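Local coordinates for translation initiation factor eIF2 assembly protein (Schizosaccharomyces pombe, PDB 4ZGP) that acts as an ATP-dependent chaperone that binds the gamma subunit of eIF2 so that it can assemble with the alpha and beta subunits, at residues 22-27 against 261-266; 114-119 against 178-183; 191-196 against 246-251; 200-205 against 282-287. One frame throughout, in Å; residues are numbered along the deposited sequence. Where two conformers were deposited one is given.

Contact 1: 22-27 against 261-266; sequences LILTKN and PFYPRT
The backbones of L24 and Y263 come nearest, CA to CA 6.6 Å, and no direct hydrogen bond joins 22-27 to 261-266. One water links them instead. It donates to I23 O and to F262 O, the latter at 2.6 Å from the water oxygen. The side chains do the rest. L24 lies across one face of the Y263 ring at about a right angle. Its CB sits 3.8 Å from the ring centroid and 15° off the normal, a CH-pi contact. With CG anti to the backbone N (chi1 -175°), the two methyls spread beyond CB: CD1 reaches P261 CB at 3.7 Å and CD2 lies against Y263 CD2. The opposite face of the tyrosine ring carries P264 CD, so the ring is held between leucine and proline. L22 works with its two methyls: CD2 meets the edge of the F262 ring in its plane, 3.9 Å from F262 CD2, and CD1 touches P264 CD. W273 of helix 273-278 also packs on L22, F262 and P264. Residues 261-266 fold back on themselves. T266 OG1 donates to P261 O at 2.7 Å in the carbonyl plane, and T266 N bonds to Y263 O. This is a type I beta turn from Y263 to T266, overlapping at Y263 with an inverse gamma turn centred on F262. It follows strand 253-261, whose N260 binds ATP, and packs against the N-terminal segment of this ATP-grasp protein.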
# COMPACT_ATOMS: atom_id res chain seq x y z
N LEU A 22 -17.98 9.09 8.90
CA LEU A 22 -16.94 8.06 8.84
C LEU A 22 -15.89 8.33 9.90
O LEU A 22 -15.27 9.40 9.90
CB LEU A 22 -16.27 8.03 7.47
CG LEU A 22 -16.75 7.09 6.37
CD1 LEU A 22 -15.78 7.14 5.20
CD2 LEU A 22 -16.93 5.67 6.87
N ILE A 23 -15.68 7.38 10.80
CA ILE A 23 -14.62 7.53 11.80
C ILE A 23 -13.54 6.45 11.63
O ILE A 23 -13.78 5.37 11.08
CB ILE A 23 -15.18 7.48 13.24
CG1 ILE A 23 -15.56 6.05 13.64
CG2 ILE A 23 -16.38 8.42 13.39
CD1 ILE A 23 -14.75 5.53 14.81
N LEU A 24 -12.35 6.78 12.12
CA LEU A 24 -11.18 5.90 12.04
C LEU A 24 -10.69 5.54 13.43
O LEU A 24 -10.45 6.43 14.24
CB LEU A 24 -10.07 6.59 11.27
CG LEU A 24 -8.80 5.77 11.00
CD1 LEU A 24 -9.11 4.63 10.06
CD2 LEU A 24 -7.72 6.67 10.43
N THR A 25 -10.53 4.26 13.71
CA THR A 25 -9.98 3.86 15.01
C THR A 25 -8.50 3.49 14.89
O THR A 25 -8.02 3.14 13.81
CB THR A 25 -10.73 2.68 15.61
OG1 THR A 25 -10.47 1.51 14.83
CG2 THR A 25 -12.24 2.94 15.66
N LYS A 26 -7.80 3.59 16.01
CA LYS A 26 -6.43 3.11 16.13
C LYS A 26 -6.27 1.67 15.63
O LYS A 26 -5.32 1.36 14.92
CB LYS A 26 -5.97 3.20 17.59
CG LYS A 26 -4.65 2.54 17.86
CD LYS A 26 -4.33 2.52 19.37
CE LYS A 26 -5.32 1.67 20.16
NZ LYS A 26 -4.75 0.34 20.55
N ASN A 27 -7.20 0.79 16.00
CA ASN A 27 -7.10 -0.60 15.57
C ASN A 27 -7.21 -0.73 14.05
O ASN A 27 -6.57 -1.58 13.44
CB ASN A 27 -8.18 -1.47 16.25
CG ASN A 27 -7.76 -1.93 17.65
OD1 ASN A 27 -6.60 -1.77 18.04
ND2 ASN A 27 -8.68 -2.52 18.39
N PRO A 261 -7.10 1.71 5.17
CA PRO A 261 -8.37 1.92 5.89
C PRO A 261 -9.50 2.45 5.02
O PRO A 261 -9.27 3.12 4.02
CB PRO A 261 -7.99 2.95 6.96
CG PRO A 261 -6.52 2.74 7.17
CD PRO A 261 -6.00 2.48 5.78
N PHE A 262 -10.74 2.14 5.41
CA PHE A 262 -11.93 2.69 4.75
C PHE A 262 -12.14 4.07 5.35
O PHE A 262 -12.90 4.23 6.31
CB PHE A 262 -13.13 1.78 4.97
CG PHE A 262 -14.33 2.09 4.10
CD1 PHE A 262 -14.44 1.55 2.82
CD2 PHE A 262 -15.36 2.89 4.59
CE1 PHE A 262 -15.55 1.82 2.03
CE2 PHE A 262 -16.48 3.16 3.80
CZ PHE A 262 -16.57 2.64 2.52
N TYR A 263 -11.44 5.05 4.81
CA TYR A 263 -11.36 6.38 5.41
C TYR A 263 -10.78 7.34 4.38
O TYR A 263 -9.92 6.95 3.59
CB TYR A 263 -10.51 6.33 6.67
CG TYR A 263 -10.57 7.60 7.48
CD1 TYR A 263 -11.70 7.91 8.24
CD2 TYR A 263 -9.51 8.49 7.48
CE1 TYR A 263 -11.77 9.08 8.98
CE2 TYR A 263 -9.57 9.67 8.22
CZ TYR A 263 -10.71 9.96 8.96
OH TYR A 263 -10.79 11.12 9.70
N PRO A 264 -11.25 8.61 4.36
CA PRO A 264 -10.89 9.50 3.25
C PRO A 264 -9.41 9.76 3.04
O PRO A 264 -9.07 10.24 1.96
CB PRO A 264 -11.62 10.81 3.61
CG PRO A 264 -12.84 10.33 4.32
CD PRO A 264 -12.35 9.17 5.17
N ARG A 265 -8.54 9.45 3.99
CA ARG A 265 -7.11 9.58 3.72
C ARG A 265 -6.63 8.52 2.71
O ARG A 265 -5.56 8.64 2.10
CB ARG A 265 -6.30 9.47 5.02
CG ARG A 265 -4.90 10.02 4.89
CD ARG A 265 -4.29 10.31 6.25
NE ARG A 265 -4.99 11.38 6.96
CZ ARG A 265 -4.71 12.68 6.83
NH1 ARG A 265 -5.40 13.56 7.53
NH2 ARG A 265 -3.74 13.09 6.01
N THR A 266 -7.41 7.47 2.54
CA THR A 266 -7.18 6.53 1.46
C THR A 266 -7.78 7.13 0.18
O THR A 266 -8.99 7.32 0.11
CB THR A 266 -7.81 5.17 1.78
OG1 THR A 266 -7.27 4.67 3.02
CG2 THR A 266 -7.57 4.15 0.64
O HOH W 1 -13.65 3.75 8.72

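Contact 2: 114-119 against 178-183; sequences PKLNWS and FELVLK. With ADP (adenosine-5'-diphosphate), chain C.
This is an antiparallel strand pair in the three-stranded sheet of an ATP-grasp fold, beside the bound ADP. K115 and V181 form a hydrogen-bonded pair: K115 N donates to V181 O, and V181 N returns a bond to K115 O at 2.8 Å. P114 and L182 are the neighbouring non-hydrogen-bonded pair, with P114 CB 3.9 Å from L182 CD2. On the other face of the sheet K115 and V181 lie side by side, CG of the lysine 3.5 Å from CB of the valine. Beyond the strands N117 takes over. Its OD1 accepts a bond from E179 N at 3.0 Å, with the donor tilted 34° from the amide plane. The N117 amide also stacks on the E179 carboxylate, planes 12° apart, while E179 OE1 bonds to S35 and K52. ND2 of N117 is held by S177 O and Q33. K115 NZ bonds to W118 O from above the carbonyl plane, and forms a salt bridge with D258. K183 bends at chi3 (-63°), and its NZ spans base and phosphate. It donates to ADP N7 at 2.8 Å and to ADP O2A at 3.0 Å. A water accepts from K115 NZ at 2.7 Å, only weakly from K183 NZ, and donates to ADP O2A.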
# COMPACT_ATOMS: atom_id res chain seq x y z
N PRO A 114 10.64 -0.30 -1.73
CA PRO A 114 10.60 -0.14 -0.27
C PRO A 114 9.34 0.55 0.21
O PRO A 114 8.79 1.35 -0.55
CB PRO A 114 11.81 0.74 0.01
CG PRO A 114 11.84 1.65 -1.24
CD PRO A 114 11.43 0.77 -2.38
N LYS A 115 8.90 0.27 1.43
CA LYS A 115 7.83 1.08 2.06
C LYS A 115 7.97 0.93 3.58
O LYS A 115 8.73 0.07 4.04
CB LYS A 115 6.44 0.64 1.57
CG LYS A 115 6.05 -0.79 1.96
CD LYS A 115 4.66 -1.21 1.42
CE LYS A 115 3.54 -0.58 2.26
NZ LYS A 115 2.16 -0.90 1.74
N LEU A 116 7.31 1.78 4.36
CA LEU A 116 7.24 1.52 5.79
C LEU A 116 5.90 0.84 6.05
O LEU A 116 5.40 0.12 5.19
CB LEU A 116 7.42 2.79 6.63
CG LEU A 116 8.73 3.56 6.41
CD1 LEU A 116 8.90 4.65 7.45
CD2 LEU A 116 9.96 2.64 6.37
N ASN A 117 5.33 1.03 7.24
CA ASN A 117 4.21 0.19 7.63
C ASN A 117 3.01 0.36 6.71
O ASN A 117 2.29 -0.61 6.48
CB ASN A 117 3.76 0.47 9.07
CG ASN A 117 4.91 0.39 10.09
OD1 ASN A 117 5.98 0.97 9.90
ND2 ASN A 117 4.66 -0.33 11.20
N TRP A 118 2.79 1.56 6.19
CA TRP A 118 1.57 1.76 5.38
C TRP A 118 1.81 2.27 3.97
O TRP A 118 1.16 1.78 3.04
CB TRP A 118 0.59 2.72 6.06
CG TRP A 118 0.18 2.30 7.43
CD1 TRP A 118 -0.85 1.45 7.77
CD2 TRP A 118 0.80 2.68 8.65
NE1 TRP A 118 -0.90 1.29 9.14
CE2 TRP A 118 0.09 2.05 9.70
CE3 TRP A 118 1.87 3.53 8.96
CZ2 TRP A 118 0.44 2.22 11.04
CZ3 TRP A 118 2.22 3.70 10.29
CH2 TRP A 118 1.50 3.04 11.31
N SER A 119 2.71 3.23 3.80
CA SER A 119 2.76 4.00 2.56
C SER A 119 4.00 3.72 1.69
O SER A 119 5.13 3.76 2.16
CB SER A 119 2.70 5.50 2.88
OG SER A 119 1.61 5.79 3.74
N PHE A 178 7.80 0.74 14.02
CA PHE A 178 7.96 0.97 12.59
C PHE A 178 8.69 -0.22 11.97
O PHE A 178 9.45 -0.93 12.64
CB PHE A 178 8.70 2.28 12.33
CG PHE A 178 7.90 3.50 12.67
CD1 PHE A 178 6.84 3.90 11.86
CD2 PHE A 178 8.19 4.24 13.80
CE1 PHE A 178 6.10 5.02 12.17
CE2 PHE A 178 7.45 5.38 14.12
CZ PHE A 178 6.39 5.76 13.30
N GLU A 179 8.45 -0.46 10.69
CA GLU A 179 9.03 -1.60 10.00
C GLU A 179 9.49 -1.14 8.63
O GLU A 179 8.90 -0.23 8.05
CB GLU A 179 8.01 -2.74 9.88
CG GLU A 179 6.74 -2.31 9.15
CD GLU A 179 5.55 -3.20 9.44
OE1 GLU A 179 5.45 -3.71 10.57
OE2 GLU A 179 4.71 -3.37 8.53
N LEU A 180 10.57 -1.74 8.15
CA LEU A 180 11.04 -1.50 6.81
C LEU A 180 10.65 -2.67 5.93
O LEU A 180 11.08 -3.81 6.14
CB LEU A 180 12.57 -1.30 6.79
CG LEU A 180 13.17 -1.22 5.38
CD1 LEU A 180 12.55 -0.10 4.61
CD2 LEU A 180 14.68 -1.05 5.46
N VAL A 181 9.81 -2.38 4.95
CA VAL A 181 9.34 -3.38 4.03
C VAL A 181 10.09 -3.29 2.72
O VAL A 181 10.19 -2.22 2.14
CB VAL A 181 7.81 -3.22 3.77
CG1 VAL A 181 7.33 -4.26 2.78
CG2 VAL A 181 7.04 -3.30 5.08
N LEU A 182 10.62 -4.41 2.27
CA LEU A 182 11.21 -4.50 0.95
C LEU A 182 10.41 -5.50 0.12
O LEU A 182 10.47 -6.71 0.34
CB LEU A 182 12.69 -4.91 1.05
CG LEU A 182 13.52 -3.95 1.91
CD1 LEU A 182 14.92 -4.50 2.15
CD2 LEU A 182 13.60 -2.55 1.26
N LYS A 183 9.63 -4.99 -0.82
CA LYS A 183 8.89 -5.85 -1.73
C LYS A 183 9.71 -6.21 -2.94
O LYS A 183 10.35 -5.33 -3.50
CB LYS A 183 7.60 -5.15 -2.17
CG LYS A 183 6.78 -4.77 -0.95
CD LYS A 183 5.50 -4.12 -1.32
CE LYS A 183 5.74 -2.83 -2.04
NZ LYS A 183 4.49 -2.49 -2.77
PB ADP C . -0.14 2.52 -2.00
O1B ADP C . -1.25 1.55 -1.59
O2B ADP C . 0.44 3.31 -0.84
O3B ADP C . -0.51 3.28 -3.25
PA ADP C . 1.15 0.25 -3.24
O1A ADP C . -0.28 -0.15 -3.51
O2A ADP C . 2.15 -0.69 -2.57
O3A ADP C . 1.16 1.62 -2.39
O5' ADP C . 1.78 0.67 -4.66
C5' ADP C . 1.97 2.03 -5.05
C4' ADP C . 2.33 1.97 -6.52
O4' ADP C . 3.68 1.51 -6.66
C3' ADP C . 1.46 0.95 -7.24
O3' ADP C . 0.39 1.60 -7.95
C2' ADP C . 2.39 0.22 -8.18
O2' ADP C . 2.28 0.73 -9.51
C1' ADP C . 3.79 0.50 -7.67
N9 ADP C . 4.29 -0.75 -7.04
C8 ADP C . 3.94 -1.21 -5.83
N7 ADP C . 4.57 -2.38 -5.55
C5 ADP C . 5.36 -2.68 -6.61
C6 ADP C . 6.30 -3.77 -6.96
N6 ADP C . 6.51 -4.78 -6.08
N1 ADP C . 6.93 -3.71 -8.17
C2 ADP C . 6.70 -2.68 -9.01
N3 ADP C . 5.86 -1.66 -8.76
C4 ADP C . 5.17 -1.60 -7.59
O HOH W 2 2.04 -2.51 -0.38

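Contact 3: 191-196 against 246-251; sequences STEFRC and DVYIHK. With ADP (adenosine-5'-diphosphate), chain C.
R195 and D246 make the tight polar end of this contact. The guanidinium meets the carboxylate side-on, the two planes only 3° apart. NE donates to D246 OD1 at 2.7 Å and NH2 to D246 OD2 at 2.8 Å, each on a syn lone pair. Two nearly straight bonds thus fix how the carboxylate is turned. R195 CG is anti to the backbone N (chi1 175°), and the chain bends at chi3 to come alongside D246. D246 OD2 also has a salt bridge to R209, and R195 NH1 bonds to D267 O. The R195, E193, D246 and Y248 side chains lie on the face toward ADP. There, in the conformer given, E193 OE1 accepts a bond from the ribose hydroxyl ADP O3' at 2.7 Å, while E193 OE2 is paired with R209. R209 probably eases the mutual repulsion of the E193 and D246 carboxylates. The strands are antiparallel neighbours in the five-stranded mixed sheet that forms the other wall of the nucleotide cleft in this ATP-grasp protein. F194 N and V247 N each bond to the partner's carbonyl oxygen in its plane. On the face away from ADP the packing is apolar: V247 CG2, in the conformer given, touches C196 SG at 3.6 Å and F194 CB, and I249 CD1 lies 4.0 Å from F194 CD2. Helix 221-233 backs this face. Toward the far end, I249 N donates to T192 O, and T192 OG1 donates to I249 O at 3.0 Å. Past this bond the pairing ends, and H250 and K251 reach the solvent side without touching 191-196.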
# COMPACT_ATOMS: atom_id res chain seq x y z
N SER A 191 -2.11 -0.14 -15.78
CA SER A 191 -3.52 -0.05 -16.12
C SER A 191 -4.31 -1.30 -15.77
O SER A 191 -5.52 -1.33 -15.96
CB SER A 191 -3.71 0.25 -17.62
OG SER A 191 -3.16 1.51 -17.98
N THR A 192 -3.65 -2.34 -15.28
CA THR A 192 -4.43 -3.49 -14.81
C THR A 192 -4.30 -3.62 -13.28
O THR A 192 -4.42 -4.73 -12.72
CB THR A 192 -4.03 -4.81 -15.50
OG1 THR A 192 -2.69 -5.13 -15.19
CG2 THR A 192 -4.17 -4.67 -17.03
N GLU A 193 -4.09 -2.48 -12.64
CA GLU A 193 -4.19 -2.42 -11.19
C GLU A 193 -5.49 -1.73 -10.80
O GLU A 193 -5.94 -0.79 -11.48
CB GLU A 193 -2.98 -1.70 -10.57
CG GLU A 193 -2.57 -2.32 -9.25
CD GLU A 193 -1.88 -1.35 -8.32
OE1 GLU A 193 -1.19 -0.43 -8.81
OE2 GLU A 193 -2.05 -1.53 -7.09
N PHE A 194 -6.10 -2.20 -9.72
CA PHE A 194 -7.40 -1.66 -9.32
C PHE A 194 -7.42 -1.36 -7.83
O PHE A 194 -6.70 -1.98 -7.05
CB PHE A 194 -8.54 -2.65 -9.64
CG PHE A 194 -8.64 -2.99 -11.10
CD1 PHE A 194 -9.40 -2.20 -11.96
CD2 PHE A 194 -7.94 -4.08 -11.61
CE1 PHE A 194 -9.48 -2.50 -13.33
CE2 PHE A 194 -8.03 -4.40 -12.99
CZ PHE A 194 -8.80 -3.61 -13.83
N ARG A 195 -8.29 -0.43 -7.44
CA ARG A 195 -8.52 -0.15 -6.04
C ARG A 195 -9.96 -0.56 -5.72
O ARG A 195 -10.87 -0.19 -6.45
CB ARG A 195 -8.28 1.31 -5.73
CG ARG A 195 -8.64 1.68 -4.29
CD ARG A 195 -7.85 2.89 -3.80
NE ARG A 195 -6.43 2.59 -3.62
CZ ARG A 195 -5.55 3.46 -3.14
NH1 ARG A 195 -5.93 4.69 -2.84
NH2 ARG A 195 -4.27 3.10 -2.97
N CYS A 196 -10.14 -1.31 -4.63
CA CYS A 196 -11.36 -2.08 -4.40
C CYS A 196 -11.88 -1.78 -3.01
O CYS A 196 -11.18 -1.90 -2.01
CB CYS A 196 -11.11 -3.58 -4.56
SG CYS A 196 -10.22 -4.02 -6.10
N ASP A 246 -5.85 -2.99 -2.79
CA ASP A 246 -5.37 -2.75 -4.15
C ASP A 246 -4.99 -4.09 -4.75
O ASP A 246 -4.47 -4.96 -4.05
CB ASP A 246 -4.16 -1.80 -4.17
CG ASP A 246 -4.52 -0.38 -3.76
OD1 ASP A 246 -5.72 -0.02 -3.84
OD2 ASP A 246 -3.63 0.37 -3.34
N VAL A 247 -5.29 -4.27 -6.03
CA VAL A 247 -5.02 -5.54 -6.69
C VAL A 247 -4.35 -5.33 -8.03
O VAL A 247 -4.61 -4.36 -8.70
CB VAL A 247 -6.29 -6.36 -6.91
CG1 VAL A 247 -6.82 -6.78 -5.62
CG2 VAL A 247 -7.32 -5.55 -7.69
N TYR A 248 -3.46 -6.26 -8.38
CA TYR A 248 -2.83 -6.27 -9.68
C TYR A 248 -3.29 -7.54 -10.39
O TYR A 248 -3.13 -8.64 -9.87
CB TYR A 248 -1.31 -6.23 -9.56
CG TYR A 248 -0.62 -6.32 -10.91
CD1 TYR A 248 -0.91 -5.42 -11.91
CD2 TYR A 248 0.33 -7.30 -11.15
CE1 TYR A 248 -0.28 -5.50 -13.17
CE2 TYR A 248 0.99 -7.39 -12.40
CZ TYR A 248 0.67 -6.48 -13.40
OH TYR A 248 1.31 -6.56 -14.63
N ILE A 249 -3.88 -7.39 -11.56
CA ILE A 249 -4.42 -8.56 -12.26
C ILE A 249 -3.65 -8.74 -13.54
O ILE A 249 -3.58 -7.85 -14.37
CB ILE A 249 -5.93 -8.42 -12.53
CG1 ILE A 249 -6.67 -8.30 -11.19
CG2 ILE A 249 -6.45 -9.64 -13.30
CD1 ILE A 249 -8.19 -8.10 -11.30
N HIS A 250 -3.03 -9.90 -13.68
CA HIS A 250 -2.13 -10.14 -14.79
C HIS A 250 -2.26 -11.59 -15.20
O HIS A 250 -2.16 -12.48 -14.37
CB HIS A 250 -0.69 -9.80 -14.38
CG HIS A 250 0.30 -9.99 -15.48
ND1 HIS A 250 0.36 -9.16 -16.58
CD2 HIS A 250 1.29 -10.90 -15.64
CE1 HIS A 250 1.34 -9.56 -17.38
NE2 HIS A 250 1.92 -10.61 -16.83
N LYS A 251 -2.52 -11.83 -16.48
CA LYS A 251 -2.69 -13.19 -16.99
C LYS A 251 -3.63 -14.03 -16.14
O LYS A 251 -3.27 -15.13 -15.70
CB LYS A 251 -1.33 -13.89 -17.08
CG LYS A 251 -0.33 -13.20 -17.97
CD LYS A 251 1.05 -13.84 -17.78
CE LYS A 251 1.68 -14.27 -19.09
NZ LYS A 251 0.76 -15.00 -20.01
PB ADP C . -0.14 2.52 -2.00
O1B ADP C . -1.25 1.55 -1.59
O2B ADP C . 0.44 3.31 -0.84
O3B ADP C . -0.51 3.28 -3.25
PA ADP C . 1.15 0.25 -3.24
O1A ADP C . -0.28 -0.15 -3.51
O2A ADP C . 2.15 -0.69 -2.57
O3A ADP C . 1.16 1.62 -2.39
O5' ADP C . 1.78 0.67 -4.66
C5' ADP C . 1.97 2.03 -5.05
C4' ADP C . 2.33 1.97 -6.52
O4' ADP C . 3.68 1.51 -6.66
C3' ADP C . 1.46 0.95 -7.24
O3' ADP C . 0.39 1.60 -7.95
C2' ADP C . 2.39 0.22 -8.18
O2' ADP C . 2.28 0.73 -9.51
C1' ADP C . 3.79 0.50 -7.67
N9 ADP C . 4.29 -0.75 -7.04
C8 ADP C . 3.94 -1.21 -5.83
N7 ADP C . 4.57 -2.38 -5.55
C5 ADP C . 5.36 -2.68 -6.61
C6 ADP C . 6.30 -3.77 -6.96
N6 ADP C . 6.51 -4.78 -6.08
N1 ADP C . 6.93 -3.71 -8.17
C2 ADP C . 6.70 -2.68 -9.01
N3 ADP C . 5.86 -1.66 -8.76
C4 ADP C . 5.17 -1.60 -7.59

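Contact 4: 200-205 against 282-287; sequences SKRLIA and ENMKPE
P286 and L203 cross obliquely at the edge of the five-stranded mixed sheet, where strand 202-208 gains a parallel partner, strand 287-289. The leucine sends CD2 toward the proline ring, 4.0 Å from P286 CG. Its CG stands anti to the backbone N (chi1 -180°), which turns the branch beside its own carbonyl. The same carbonyl, L203 O, lies 3.4 Å from P286 CB, so the ring rests on backbone as well as on side chain. Helix 221-233 lies under this pair: I228 and L232 touch L203, and E225 touches P286. A205 and E287 form the parallel bridge. Their CB atoms lie on the same side of the sheet, but the E287 chain leads away from A205, and its OE1 pairs with R289. E287 N donates to I204 O at 2.9 Å, arriving 37° out of the carbonyl plane. A water also donates to I204 O and bridges it to K285 O.

At the other end R202 reaches over to the loop residues 282-284. Its chain bends at chi3 (53°) and brings the edge of the guanidinium to the backbone of N283. NE is bonded to S281 O. NH2 points at N283 O, but the modelled separation is too short for an ordinary hydrogen bond, so its detail is doubtful. E282, N283 and M284 are exposed, and this end is the solvent side of the contact. At the bridge itself, A205 CA makes a CA-H...O contact of 3.1 Å with E287 O.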
# COMPACT_ATOMS: atom_id res chain seq x y z
N SER A 200 -19.01 -3.62 5.01
CA SER A 200 -19.68 -4.76 5.62
C SER A 200 -19.32 -6.06 4.90
O SER A 200 -20.19 -6.86 4.57
CB SER A 200 -21.20 -4.54 5.66
OG SER A 200 -21.46 -3.25 6.18
N LYS A 201 -18.02 -6.23 4.62
CA LYS A 201 -17.48 -7.42 3.98
C LYS A 201 -17.99 -7.66 2.57
O LYS A 201 -17.83 -8.75 2.01
CB LYS A 201 -17.76 -8.66 4.85
CG LYS A 201 -17.02 -8.66 6.17
CD LYS A 201 -15.53 -8.44 5.96
CE LYS A 201 -14.70 -8.91 7.16
NZ LYS A 201 -13.26 -8.56 6.99
N ARG A 202 -18.58 -6.64 1.96
CA ARG A 202 -19.01 -6.80 0.59
C ARG A 202 -18.27 -5.80 -0.34
O ARG A 202 -17.95 -4.70 0.06
CB ARG A 202 -20.53 -6.62 0.49
CG ARG A 202 -21.28 -7.74 1.23
CD ARG A 202 -22.77 -7.44 1.40
NE ARG A 202 -23.40 -7.11 0.12
CZ ARG A 202 -23.81 -8.01 -0.76
NH1 ARG A 202 -23.65 -9.31 -0.52
NH2 ARG A 202 -24.38 -7.62 -1.89
N LEU A 203 -18.02 -6.23 -1.56
CA LEU A 203 -17.40 -5.36 -2.56
C LEU A 203 -18.43 -4.40 -3.14
O LEU A 203 -19.29 -4.82 -3.92
CB LEU A 203 -16.79 -6.20 -3.67
CG LEU A 203 -16.09 -5.46 -4.80
CD1 LEU A 203 -14.76 -4.91 -4.31
CD2 LEU A 203 -15.87 -6.41 -5.98
N ILE A 204 -18.34 -3.14 -2.77
CA ILE A 204 -19.33 -2.16 -3.20
C ILE A 204 -18.89 -1.39 -4.45
O ILE A 204 -19.72 -0.84 -5.18
CB ILE A 204 -19.65 -1.17 -2.09
CG1 ILE A 204 -18.39 -0.42 -1.63
CG2 ILE A 204 -20.31 -1.89 -0.92
CD1 ILE A 204 -18.65 0.78 -0.75
N ALA A 205 -17.58 -1.37 -4.70
CA ALA A 205 -17.03 -0.57 -5.80
C ALA A 205 -15.58 -0.92 -6.06
O ALA A 205 -14.87 -1.31 -5.15
CB ALA A 205 -17.12 0.92 -5.48
N GLU A 282 -25.64 -3.60 0.48
CA GLU A 282 -26.49 -4.74 0.13
C GLU A 282 -26.69 -4.92 -1.36
O GLU A 282 -27.37 -5.85 -1.79
CB GLU A 282 -27.85 -4.62 0.81
CG GLU A 282 -27.82 -4.93 2.30
CD GLU A 282 -28.63 -3.95 3.11
OE1 GLU A 282 -29.80 -4.26 3.44
OE2 GLU A 282 -28.11 -2.85 3.42
N ASN A 283 -26.12 -4.03 -2.16
CA ASN A 283 -26.21 -4.17 -3.60
C ASN A 283 -25.56 -5.46 -4.07
O ASN A 283 -24.60 -5.92 -3.46
CB ASN A 283 -25.57 -2.97 -4.29
CG ASN A 283 -26.58 -1.89 -4.61
OD1 ASN A 283 -27.12 -1.22 -3.72
ND2 ASN A 283 -26.85 -1.71 -5.90
N MET A 284 -26.08 -6.05 -5.13
CA MET A 284 -25.57 -7.32 -5.63
C MET A 284 -24.50 -7.11 -6.70
O MET A 284 -23.82 -8.06 -7.11
CB MET A 284 -26.72 -8.17 -6.20
CG MET A 284 -27.92 -8.30 -5.27
SD MET A 284 -27.52 -8.98 -3.64
CE MET A 284 -29.11 -8.89 -2.84
N LYS A 285 -24.36 -5.87 -7.15
CA LYS A 285 -23.35 -5.53 -8.16
C LYS A 285 -22.48 -4.40 -7.63
O LYS A 285 -23.00 -3.44 -7.08
CB LYS A 285 -24.01 -5.14 -9.47
N PRO A 286 -21.15 -4.52 -7.76
CA PRO A 286 -20.37 -3.35 -7.36
C PRO A 286 -20.40 -2.28 -8.43
O PRO A 286 -20.58 -2.62 -9.61
CB PRO A 286 -18.95 -3.92 -7.23
CG PRO A 286 -18.91 -5.01 -8.26
CD PRO A 286 -20.30 -5.64 -8.19
N GLU A 287 -20.20 -1.03 -8.05
CA GLU A 287 -19.97 0.02 -9.04
C GLU A 287 -18.58 -0.13 -9.60
O GLU A 287 -17.64 -0.35 -8.86
CB GLU A 287 -20.11 1.42 -8.43
CG GLU A 287 -21.54 1.90 -8.32
CD GLU A 287 -21.63 3.40 -8.10
OE1 GLU A 287 -20.81 4.15 -8.66
OE2 GLU A 287 -22.53 3.83 -7.35
O HOH W 3 -22.56 -1.14 -4.91

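Contacts 2 and 3 are buried and stand on the two sides of ADP, their centres about 20 Å apart. Each joins antiparallel strands, but of different sheets, and each combines backbone pairing with charged groups that face the nucleotide. Contacts 1 and 4 are only partly buried. Contact 1 has no direct hydrogen bond and relies on apolar packing and a water; contact 4 adds a parallel edge strand and one arginine reaching to a loop. Contacts 3 and 4 share a sheet through adjacent strands 193-199 and 202-208 and touch at C196 and L203. Contact 1 meets both: T266 packs on R195, and F262 on I204.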